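PDB 5DA1: endoribonuclease from Porcine reproductive and respiratory syndrome virus, which cleaves RNA as the NendoU endoribonuclease nsp11 of the viral replicase and antagonises beta interferon, both functions depending on dimerization. Local coordinates for residues W46-V51 and F90-A95; Y150-L155 and V163-P168. All blocks are in the same frame, centred on the assembly; numbering follows the deposited sequence.

Interaction 1. Residues W46-V51 and F90-A95; sequences WPDRLV and FVRGEA
Arg-49 and Phe-90 form an antiparallel hydrogen-bonded pair in the mixed sheet of the N-terminal domain. Phe-90 is near the end of the first strand of a beta hairpin (83-91 and 94-96) with a type I' turn from Val-91 to Glu-94. Arg-49 N donates to Phe-90 O at 3.1 Å and Phe-90 N to Arg-49 O at 2.9 Å. Pro-47 and Asp-48, just before the strand, accept from the turn. Gly-93 N donates to Pro-47 O at 3.0 Å, and Arg-92 N to Asp-48 OD2 at 3.1 Å, from above the carboxylate plane. These two N-H groups are thus satisfied from outside the hairpin. Arg-49 CG sits between the backbone N and the carbonyl carbon (chi1 71°), and the chain runs extended to NE. This lays the guanidinium flat on one face of the Phe-90 ring (planes 20° apart), a cation-pi stack with Arg-49 CZ 3.6 Å from the ring centroid. Val-51 CG2 meets the ring edge. Asn-42 OD1 accepts from Arg-49 NH2, the nitrogen over the ring centre, and so helps fix the guanidinium's rotation. NE is also hydrogen-bonded outside the two segments. Arg-49 NH1 donates in the guanidinium plane to Trp-46 O at 2.7 Å.

Interaction 2. Residues Y150-L155 and V163-P168; sequences YLPRFL and VGVSSP
Tyr-150 meets Ser-166 where the loop before strand 161-167 folds back along that strand, in the EndoU-family domain. Ser-166 N donates to Tyr-150 O at 2.9 Å, in the carbonyl plane and on a lone pair. This is the one hydrogen bond between the segments. Tyr-150 CG is anti to the carbonyl carbon, beside the backbone N (chi1 -40°), and the ring extends alongside Ser-166 and Ser-167. Ser-166 O sits at the ring edge, 3.2 Å from Tyr-150 CD1. Ser-167 CB lies 3.6 Å from Tyr-150 CE1. Leu-151 starts away from the strand, but its CD2 turns back to Val-165 CG2 at 3.8 Å. Pro-152 CB is directed toward the strand, and CG and CD make the contacts. Pro-152 CG reaches Val-163 CB at 3.7 Å, and Pro-152 CD lies 3.4 Å from Gly-164 O. Val-163 has CG1 anti to the carbonyl carbon (chi1 -63°), which sends this methyl to Leu-155 CD2 at 4.0 Å. Ser-166 points away from the loop, and its OG is hydrogen-bonded to Tyr-69 OH of the second subunit. Val-165 also touches Lys-173 on the paired strand 171-178. Apart from one backbone bond, the loop is held mainly by apolar contacts to a strand that forms part of the dimer interface and lies next to Lys-173 of the predicted active site.

In the fold
Interactions 1 and 2 lie on opposite sides of the chain's centre, with centres about 41 Å apart and nearest atoms about 22 Å apart. They share no strand. Interaction 1 belongs to the N-terminal domain and joins two strands of one sheet. It is partly buried, with its turn nearer the surface, and polar bonds and a cation-pi stack dominate. Interaction 2 belongs to the endoribonuclease domain and lays a loop on a strand. It is more buried and mostly apolar, with a single cross-segment hydrogen bond. The second subunit reaches interaction 2 but does not touch interaction 1, which also lies away from the predicted active-site residues.

Interaction 1. Residues W46-V51 and F90-A95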
loop_
_atom_site.group_PDB
_atom_site.type_symbol
_atom_site.label_atom_id
_atom_site.label_comp_id
_atom_site.label_asym_id
_atom_site.label_seq_id
_atom_site.Cartn_x
_atom_site.Cartn_y
_atom_site.Cartn_z
ATOM N N TRP A 46 -4.021 5.689 38.927
ATOM C CA TRP A 46 -4.398 4.827 37.801
ATOM C C TRP A 46 -3.832 3.411 37.958
ATOM O O TRP A 46 -2.696 3.135 37.584
ATOM C CB TRP A 46 -3.972 5.454 36.475
ATOM C CG TRP A 46 -4.338 6.914 36.325
ATOM C CD1 TRP A 46 -5.391 7.571 36.906
ATOM C CD2 TRP A 46 -3.663 7.882 35.521
ATOM N NE1 TRP A 46 -5.401 8.892 36.515
ATOM C CE2 TRP A 46 -4.352 9.106 35.666
ATOM C CE3 TRP A 46 -2.544 7.833 34.687
ATOM C CZ2 TRP A 46 -3.958 10.268 35.011
ATOM C CZ3 TRP A 46 -2.143 8.978 34.042
ATOM C CH2 TRP A 46 -2.845 10.188 34.199
ATOM N N PRO A 47 -4.632 2.501 38.529
ATOM C CA PRO A 47 -4.119 1.168 38.858
ATOM C C PRO A 47 -3.596 0.369 37.676
ATOM O O PRO A 47 -2.568 -0.288 37.807
ATOM C CB PRO A 47 -5.318 0.460 39.506
ATOM C CG PRO A 47 -6.526 1.270 39.106
ATOM C CD PRO A 47 -6.023 2.688 38.983
ATOM N N ASP A 48 -4.292 0.389 36.546
ATOM C CA ASP A 48 -3.793 -0.329 35.356
ATOM C C ASP A 48 -3.290 0.637 34.315
ATOM O O ASP A 48 -4.092 1.333 33.652
ATOM C CB ASP A 48 -4.851 -1.232 34.770
ATOM C CG ASP A 48 -5.530 -2.043 35.814
ATOM O OD1 ASP A 48 -6.438 -1.473 36.459
ATOM O OD2 ASP A 48 -5.142 -3.229 36.005
ATOM N N ARG A 49 -1.964 0.700 34.202
ATOM C CA ARG A 49 -1.310 1.747 33.420
ATOM C C ARG A 49 -0.004 1.241 32.812
ATOM O O ARG A 49 0.602 0.275 33.303
ATOM C CB ARG A 49 -1.073 2.997 34.269
ATOM C CG ARG A 49 0.010 2.838 35.332
ATOM C CD ARG A 49 0.271 4.103 36.188
ATOM N NE ARG A 49 1.267 3.806 37.220
ATOM C CZ ARG A 49 1.007 3.183 38.375
ATOM N NH1 ARG A 49 -0.238 2.817 38.689
ATOM N NH2 ARG A 49 2.002 2.925 39.226
ATOM N N LEU A 50 0.403 1.877 31.722
ATOM C CA LEU A 50 1.665 1.554 31.094
ATOM C C LEU A 50 2.440 2.842 30.936
ATOM O O LEU A 50 1.993 3.784 30.274
ATOM C CB LEU A 50 1.452 0.855 29.752
ATOM C CG LEU A 50 2.682 0.425 28.944
ATOM C CD1 LEU A 50 3.420 -0.755 29.557
ATOM C CD2 LEU A 50 2.220 0.045 27.563
ATOM N N VAL A 51 3.602 2.891 31.574
ATOM C CA VAL A 51 4.360 4.134 31.607
ATOM C C VAL A 51 5.590 4.106 30.709
ATOM O O VAL A 51 6.394 3.175 30.735
ATOM C CB VAL A 51 4.756 4.561 33.036
ATOM C CG1 VAL A 51 5.072 6.027 33.045
ATOM C CG2 VAL A 51 3.638 4.316 34.003
ATOM N N PHE A 90 1.898 -1.709 34.992
ATOM C CA PHE A 90 1.198 -1.854 36.274
ATOM C C PHE A 90 -0.177 -2.487 36.135
ATOM O O PHE A 90 -0.997 -2.049 35.338
ATOM C CB PHE A 90 1.037 -0.486 36.940
ATOM C CG PHE A 90 2.323 0.108 37.379
ATOM C CD1 PHE A 90 2.876 -0.235 38.614
ATOM C CD2 PHE A 90 3.014 0.976 36.548
ATOM C CE1 PHE A 90 4.081 0.294 39.031
ATOM C CE2 PHE A 90 4.230 1.525 36.955
ATOM C CZ PHE A 90 4.760 1.184 38.209
ATOM N N VAL A 91 -0.445 -3.504 36.928
ATOM C CA VAL A 91 -1.773 -4.101 36.951
ATOM C C VAL A 91 -2.282 -4.204 38.389
ATOM O O VAL A 91 -1.621 -4.796 39.262
ATOM C CB VAL A 91 -1.777 -5.455 36.227
ATOM C CG1 VAL A 91 -2.922 -6.371 36.710
ATOM C CG2 VAL A 91 -1.845 -5.205 34.729
ATOM N N ARG A 92 -3.458 -3.617 38.625
ATOM C CA ARG A 92 -3.981 -3.402 39.988
ATOM C C ARG A 92 -2.870 -2.828 40.882
ATOM O O ARG A 92 -2.519 -3.405 41.915
ATOM C CB ARG A 92 -4.586 -4.684 40.598
ATOM C CG ARG A 92 -5.747 -5.303 39.803
ATOM C CD ARG A 92 -6.137 -6.686 40.374
ATOM N NE ARG A 92 -6.204 -7.756 39.360
ATOM C CZ ARG A 92 -7.306 -8.446 39.032
ATOM N NH1 ARG A 92 -8.473 -8.197 39.637
ATOM N NH2 ARG A 92 -7.247 -9.397 38.095
ATOM N N GLY A 93 -2.300 -1.709 40.436
ATOM C CA GLY A 93 -1.324 -0.961 41.211
ATOM C C GLY A 93 0.042 -1.603 41.297
ATOM O O GLY A 93 0.975 -0.981 41.809
ATOM N N GLU A 94 0.179 -2.834 40.801
ATOM C CA GLU A 94 1.448 -3.552 40.967
ATOM C C GLU A 94 2.178 -3.962 39.675
ATOM O O GLU A 94 1.672 -4.764 38.887
ATOM C CB GLU A 94 1.288 -4.746 41.930
ATOM C CG GLU A 94 2.610 -5.177 42.612
ATOM C CD GLU A 94 3.391 -3.992 43.247
ATOM O OE1 GLU A 94 2.978 -3.508 44.344
ATOM O OE2 GLU A 94 4.420 -3.564 42.645
ATOM N N ALA A 95 3.383 -3.418 39.495
ATOM C CA ALA A 95 4.287 -3.751 38.374
ATOM C C ALA A 95 4.324 -5.230 37.956
ATOM O O ALA A 95 4.275 -6.120 38.805
ATOM C CB ALA A 95 5.703 -3.261 38.678
#

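Interaction 2. Residues Y150-L155 and V163-P168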
loop_
_atom_site.group_PDB
_atom_site.type_symbol
_atom_site.label_atom_id
_atom_site.label_comp_id
_atom_site.label_asym_id
_atom_site.label_seq_id
_atom_site.Cartn_x
_atom_site.Cartn_y
_atom_site.Cartn_z
ATOM N N TYR A 150 9.829 -3.733 -5.223
ATOM C CA TYR A 150 8.444 -4.039 -5.612
ATOM C C TYR A 150 7.360 -3.568 -4.645
ATOM O O TYR A 150 6.189 -3.936 -4.801
ATOM C CB TYR A 150 8.281 -5.538 -5.906
ATOM C CG TYR A 150 9.466 -6.135 -6.660
ATOM C CD1 TYR A 150 9.822 -5.656 -7.927
ATOM C CD2 TYR A 150 10.259 -7.144 -6.085
ATOM C CE1 TYR A 150 10.925 -6.180 -8.614
ATOM C CE2 TYR A 150 11.347 -7.675 -6.754
ATOM C CZ TYR A 150 11.686 -7.201 -8.031
ATOM O OH TYR A 150 12.770 -7.734 -8.746
ATOM N N LEU A 151 7.733 -2.731 -3.674
ATOM C CA LEU A 151 6.798 -2.289 -2.634
ATOM C C LEU A 151 5.825 -1.246 -3.135
ATOM O O LEU A 151 6.161 -0.402 -3.950
ATOM C CB LEU A 151 7.537 -1.737 -1.412
ATOM C CG LEU A 151 8.269 -2.832 -0.659
ATOM C CD1 LEU A 151 8.907 -2.340 0.638
ATOM C CD2 LEU A 151 7.342 -4.028 -0.446
ATOM N N PRO A 152 4.599 -1.303 -2.623
ATOM C CA PRO A 152 3.607 -0.234 -2.904
ATOM C C PRO A 152 3.973 1.106 -2.256
ATOM O O PRO A 152 4.875 1.188 -1.412
ATOM C CB PRO A 152 2.323 -0.776 -2.309
ATOM C CG PRO A 152 2.765 -1.893 -1.365
ATOM C CD PRO A 152 4.052 -2.447 -1.873
ATOM N N ARG A 153 3.300 2.164 -2.675
ATOM C CA ARG A 153 3.466 3.465 -2.004
ATOM C C ARG A 153 2.902 3.527 -0.595
ATOM O O ARG A 153 3.436 4.230 0.198
ATOM C CB ARG A 153 2.881 4.625 -2.834
ATOM C CG ARG A 153 3.931 5.328 -3.601
ATOM C CD ARG A 153 3.550 5.535 -5.017
ATOM N NE ARG A 153 4.617 6.228 -5.759
ATOM C CZ ARG A 153 4.659 7.552 -5.928
ATOM N NH1 ARG A 153 3.698 8.339 -5.397
ATOM N NH2 ARG A 153 5.657 8.084 -6.636
ATOM N N PHE A 154 1.819 2.816 -0.315
ATOM C CA PHE A 154 1.213 2.758 1.010
ATOM C C PHE A 154 1.484 1.436 1.755
ATOM O O PHE A 154 1.208 0.353 1.245
ATOM C CB PHE A 154 -0.308 2.973 0.926
ATOM C CG PHE A 154 -0.985 2.921 2.265
ATOM C CD1 PHE A 154 -1.036 4.076 3.084
ATOM C CD2 PHE A 154 -1.525 1.707 2.749
ATOM C CE1 PHE A 154 -1.628 4.037 4.374
ATOM C CE2 PHE A 154 -2.127 1.649 4.046
ATOM C CZ PHE A 154 -2.162 2.835 4.868
ATOM N N LEU A 155 1.973 1.552 2.981
ATOM C CA LEU A 155 2.251 0.417 3.837
ATOM C C LEU A 155 1.413 0.470 5.125
ATOM O O LEU A 155 1.465 1.467 5.871
ATOM C CB LEU A 155 3.748 0.411 4.184
ATOM C CG LEU A 155 4.684 0.350 2.976
ATOM C CD1 LEU A 155 6.146 0.370 3.412
ATOM C CD2 LEU A 155 4.396 -0.878 2.127
ATOM N N VAL A 163 0.966 -6.510 2.208
ATOM C CA VAL A 163 0.753 -5.760 0.967
ATOM C C VAL A 163 0.813 -6.626 -0.292
ATOM O O VAL A 163 1.436 -7.685 -0.291
ATOM C CB VAL A 163 1.775 -4.660 0.815
ATOM C CG1 VAL A 163 1.608 -3.675 1.937
ATOM C CG2 VAL A 163 3.192 -5.237 0.788
ATOM N N GLY A 164 0.160 -6.173 -1.364
ATOM C CA GLY A 164 0.378 -6.747 -2.669
ATOM C C GLY A 164 1.709 -6.207 -3.137
ATOM O O GLY A 164 2.145 -5.160 -2.658
ATOM N N VAL A 165 2.364 -6.894 -4.074
ATOM C CA VAL A 165 3.731 -6.513 -4.454
ATOM C C VAL A 165 3.992 -6.595 -5.994
ATOM O O VAL A 165 3.357 -7.399 -6.682
ATOM C CB VAL A 165 4.663 -7.316 -3.585
ATOM C CG1 VAL A 165 5.455 -8.274 -4.389
ATOM C CG2 VAL A 165 5.485 -6.423 -2.726
ATOM N N SER A 166 4.845 -5.744 -6.562
ATOM C CA SER A 166 4.875 -5.660 -8.041
ATOM C C SER A 166 6.171 -5.309 -8.717
ATOM O O SER A 166 6.884 -4.370 -8.313
ATOM C CB SER A 166 3.842 -4.667 -8.589
ATOM O OG SER A 166 4.031 -4.486 -9.997
ATOM N N SER A 167 6.423 -6.062 -9.784
ATOM C CA SER A 167 7.484 -5.761 -10.748
ATOM C C SER A 167 6.768 -5.370 -12.004
ATOM O O SER A 167 6.323 -6.236 -12.770
ATOM C CB SER A 167 8.368 -6.973 -11.012
ATOM O OG SER A 167 9.440 -6.607 -11.846
ATOM N N PRO A 168 6.624 -4.062 -12.216
ATOM C CA PRO A 168 5.708 -3.545 -13.232
ATOM C C PRO A 168 5.991 -4.176 -14.581
ATOM O O PRO A 168 7.103 -4.090 -15.096
ATOM C CB PRO A 168 6.022 -2.043 -13.282
ATOM C CG PRO A 168 6.951 -1.766 -12.160
ATOM C CD PRO A 168 7.563 -3.045 -11.726
#